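Local coordinates for methyl-CpG-binding domain protein 1 (Homo sapiens, PDB 6D1T) that binds DNA methylated at CpG dinucleotides through its methyl-CpG-binding domain and acts as a transcriptional repressor that recruits silencing factors, at residues V49-T52 with R53-P57. Numbering follows the deposited sequence.
With nucleotides of chain C.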
ATOM      1  N   VAL A  49       3.935  -8.561  -2.174  1.00 52.76           N
ATOM      2  CA  VAL A  49       5.211  -9.221  -2.505  1.00 54.44           C
ATOM      3  C   VAL A  49       6.329  -8.182  -2.515  1.00 54.03           C
ATOM      4  O   VAL A  49       7.334  -8.407  -1.887  1.00 57.56           O
ATOM      5  CB  VAL A  49       5.135  -9.958  -3.859  1.00 55.94           C
ATOM      6  CG1 VAL A  49       6.514 -10.314  -4.406  1.00 58.41           C
ATOM      7  CG2 VAL A  49       4.263 -11.201  -3.770  1.00 57.58           C
ATOM      8  N   GLU A  50       6.174  -7.078  -3.259  1.00 52.35           N
ATOM      9  CA  GLU A  50       7.196  -5.985  -3.234  1.00 52.26           C
ATOM     10  C   GLU A  50       7.401  -5.522  -1.765  1.00 52.18           C
ATOM     11  O   GLU A  50       8.515  -5.233  -1.343  1.00 54.62           O
ATOM     12  CB  GLU A  50       6.791  -4.786  -4.105  1.00 50.23           C
ATOM     13  CG  GLU A  50       6.652  -5.064  -5.603  1.00 52.78           C
ATOM     14  CD  GLU A  50       6.266  -3.829  -6.438  1.00 52.87           C
ATOM     15  OE1 GLU A  50       6.282  -3.901  -7.714  1.00 53.58           O
ATOM     16  OE2 GLU A  50       5.977  -2.774  -5.824  1.00 49.33           O
ATOM     17  N   LEU A  51       6.329  -5.488  -0.975  1.00 49.15           N
ATOM     18  CA  LEU A  51       6.385  -4.910   0.364  1.00 49.95           C
ATOM     19  C   LEU A  51       7.054  -5.873   1.364  1.00 52.12           C
ATOM     20  O   LEU A  51       7.821  -5.412   2.223  1.00 52.46           O
ATOM     21  CB  LEU A  51       4.969  -4.540   0.821  1.00 48.06           C
ATOM     22  CG  LEU A  51       4.878  -4.020   2.250  1.00 48.23           C
ATOM     23  CD1 LEU A  51       5.597  -2.694   2.385  1.00 47.38           C
ATOM     24  CD2 LEU A  51       3.433  -3.883   2.665  1.00 48.08           C
ATOM     25  N   THR A  52       6.735  -7.165   1.292  1.00 52.73           N
ATOM     26  CA  THR A  52       7.395  -8.203   2.110  1.00 58.15           C
ATOM     27  C   THR A  52       8.910  -8.213   1.816  1.00 60.30           C
ATOM     28  O   THR A  52       9.721  -8.362   2.742  1.00 60.24           O
ATOM     29  CB  THR A  52       6.749  -9.588   1.881  1.00 60.69           C
ATOM     30  OG1 THR A  52       5.637  -9.714   2.770  1.00 60.68           O
ATOM     31  CG2 THR A  52       7.685 -10.758   2.108  1.00 64.88           C
ATOM     32  N   ARG A  53       9.276  -8.081   0.536  1.00 59.82           N
ATOM     33  CA  ARG A  53      10.704  -8.040   0.118  1.00 63.39           C
ATOM     34  C   ARG A  53      11.353  -6.776   0.701  1.00 62.83           C
ATOM     35  O   ARG A  53      12.483  -6.819   1.175  1.00 66.02           O
ATOM     36  CB  ARG A  53      10.849  -8.078  -1.417  1.00 63.27           C
ATOM     37  CG  ARG A  53      12.293  -8.137  -1.925  1.00 66.96           C
ATOM     38  CD  ARG A  53      12.438  -8.267  -3.439  0.50 66.92           C
ATOM     39  NE  ARG A  53      13.501  -9.178  -3.859  0.50 70.47           N
ATOM     40  CZ  ARG A  53      13.634  -9.645  -5.096  0.50 71.72           C
ATOM     41  NH1 ARG A  53      14.487 -10.620  -5.360  0.50 76.01           N
ATOM     42  NH2 ARG A  53      12.897  -9.144  -6.066  0.50 68.77           N
ATOM     43  N   TYR A  54      10.635  -5.663   0.672  1.00 58.46           N
ATOM     44  CA  TYR A  54      11.210  -4.380   1.093  1.00 59.05           C
ATOM     45  C   TYR A  54      11.559  -4.353   2.586  1.00 61.65           C
ATOM     46  O   TYR A  54      12.589  -3.830   2.953  1.00 63.72           O
ATOM     47  CB  TYR A  54      10.230  -3.242   0.846  1.00 54.59           C
ATOM     48  CG  TYR A  54      10.818  -1.858   0.956  1.00 52.83           C
ATOM     49  CD1 TYR A  54      11.415  -1.259  -0.139  1.00 52.62           C
ATOM     50  CD2 TYR A  54      10.721  -1.122   2.125  1.00 51.23           C
ATOM     51  CE1 TYR A  54      11.916   0.030  -0.075  1.00 52.70           C
ATOM     52  CE2 TYR A  54      11.213   0.169   2.207  1.00 51.29           C
ATOM     53  CZ  TYR A  54      11.822   0.747   1.105  1.00 51.42           C
ATOM     54  OH  TYR A  54      12.339   2.007   1.172  1.00 51.66           O
ATOM     55  N   LEU A  55      10.695  -4.873   3.441  1.00 63.47           N
ATOM     56  CA  LEU A  55      10.784  -4.536   4.881  1.00 67.04           C
ATOM     57  C   LEU A  55      11.773  -5.454   5.633  1.00 72.14           C
ATOM     58  O   LEU A  55      12.170  -5.151   6.758  1.00 71.01           O
ATOM     59  CB  LEU A  55       9.379  -4.598   5.482  1.00 64.81           C
ATOM     60  CG  LEU A  55       8.513  -3.391   5.149  1.00 62.37           C
ATOM     61  CD1 LEU A  55       7.066  -3.645   5.507  1.00 62.11           C
ATOM     62  CD2 LEU A  55       9.029  -2.155   5.863  1.00 63.26           C
ATOM     63  N   GLY A  56      12.169  -6.559   5.025  1.00 77.48           N
ATOM     64  CA  GLY A  56      13.118  -7.480   5.660  1.00 85.69           C
ATOM     65  C   GLY A  56      12.398  -8.537   6.480  1.00 88.66           C
ATOM     66  O   GLY A  56      11.188  -8.425   6.736  1.00 85.73           O
ATOM     67  N   PRO A  57      13.126  -9.570   6.897  1.00 93.22           N
ATOM     68  CA  PRO A  57      12.512 -10.671   7.637  1.00 96.47           C
ATOM     69  C   PRO A  57      11.901 -10.142   8.937  1.00 95.44           C
ATOM     70  O   PRO A  57      10.864 -10.627   9.365  1.00 96.95           O
ATOM     71  CB  PRO A  57      13.645 -11.676   7.904  1.00103.15           C
ATOM     72  CG  PRO A  57      14.688 -11.314   6.874  1.00103.31           C
ATOM     73  CD  PRO A  57      14.557  -9.810   6.721  1.00 98.28           C
TER
ATOM     74  P    DA C   5      -0.082  -9.667  -3.502  1.00 57.84           P
ATOM     75  OP1  DA C   5       0.715 -10.431  -2.519  1.00 55.94           O
ATOM     76  OP2  DA C   5      -0.328  -8.159  -3.364  1.00 52.96           O
ATOM     77  O5'  DA C   5       0.506  -9.818  -4.991  1.00 51.04           O
ATOM     78  C5'  DA C   5       0.799 -11.118  -5.572  1.00 48.01           C
ATOM     79  C4'  DA C   5       1.242 -10.945  -7.002  1.00 45.12           C
ATOM     80  O4'  DA C   5       0.106 -10.593  -7.800  1.00 42.91           O
ATOM     81  C3'  DA C   5       2.275  -9.829  -7.220  1.00 46.09           C
ATOM     82  O3'  DA C   5       3.474 -10.468  -7.622  1.00 47.54           O
ATOM     83  C2'  DA C   5       1.671  -8.937  -8.297  1.00 43.11           C
ATOM     84  C1'  DA C   5       0.518  -9.772  -8.855  1.00 41.65           C
ATOM     85  N9   DA C   5      -0.639  -8.983  -9.287  1.00 38.87           N
ATOM     86  C8   DA C   5      -1.270  -7.976  -8.600  1.00 38.90           C
ATOM     87  N7   DA C   5      -2.250  -7.418  -9.264  1.00 38.34           N
ATOM     88  C5   DA C   5      -2.272  -8.109 -10.467  1.00 37.30           C
ATOM     89  C6   DA C   5      -3.082  -7.996 -11.610  1.00 36.32           C
ATOM     90  N6   DA C   5      -4.081  -7.123 -11.724  1.00 34.45           N
ATOM     91  N1   DA C   5      -2.855  -8.858 -12.629  1.00 37.51           N
ATOM     92  C2   DA C   5      -1.846  -9.723 -12.524  1.00 37.92           C
ATOM     93  N3   DA C   5      -1.013  -9.923 -11.502  1.00 40.07           N
ATOM     94  C4   DA C   5      -1.281  -9.072 -10.495  1.00 38.00           C
TER
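L51 and L55, one helical turn apart, meet methyl to methyl, CD1 of L51 lying 3.6 Å from CD1 of L55. The side chains cross at a slant, and their torsions account for the meeting: CG of L51 stands anti to its backbone N (chi1 176°), whereas CG of L55 stands anti to its carbonyl carbon (chi1 -77°), which brings the L55 branch back over the preceding turn. There CG of L55 also rests 3.6 Å from the carbonyl O of L51. W17 touches both leucines, and L61 and I45 add to the packing around L51, the buried member of the pair. An alanine in place of L55 would probably leave CD1 of L51 without its neighbour and open a gap beside W17. Three i to i+4 backbone bonds hold the turn. R53 N to V49 O is the straightest (3.1 Å, 162°); Y54 N to E50 O, at 3.0 Å, and L55 N to L51 O, at 3.2 Å, are more bent. Beside the leucines, CB of Y54 lies 3.4 Å from the carbonyl O of E50, while its hydroxyl, OH, hydrogen-bonds the side chains of D43 and S39 beyond the helix. The carboxylate of E50 reaches R46 N through OE2. At the N-terminal end V49 turns to the DNA: CG2 lies 3.8 Å from OP1 of DA5 of chain C, a packing contact at the backbone phosphate. Past L55 the chain turns out of the helix at G56, whose phi is positive. The arrangement is that of helix 48-55 of the methyl-CpG-binding domain fold, set beside the four-stranded antiparallel sheet: L51, E50 and Y54 rest on I45 of edge strand 44-45, and V49 and E50 bring its N-terminal end to DNA phosphates.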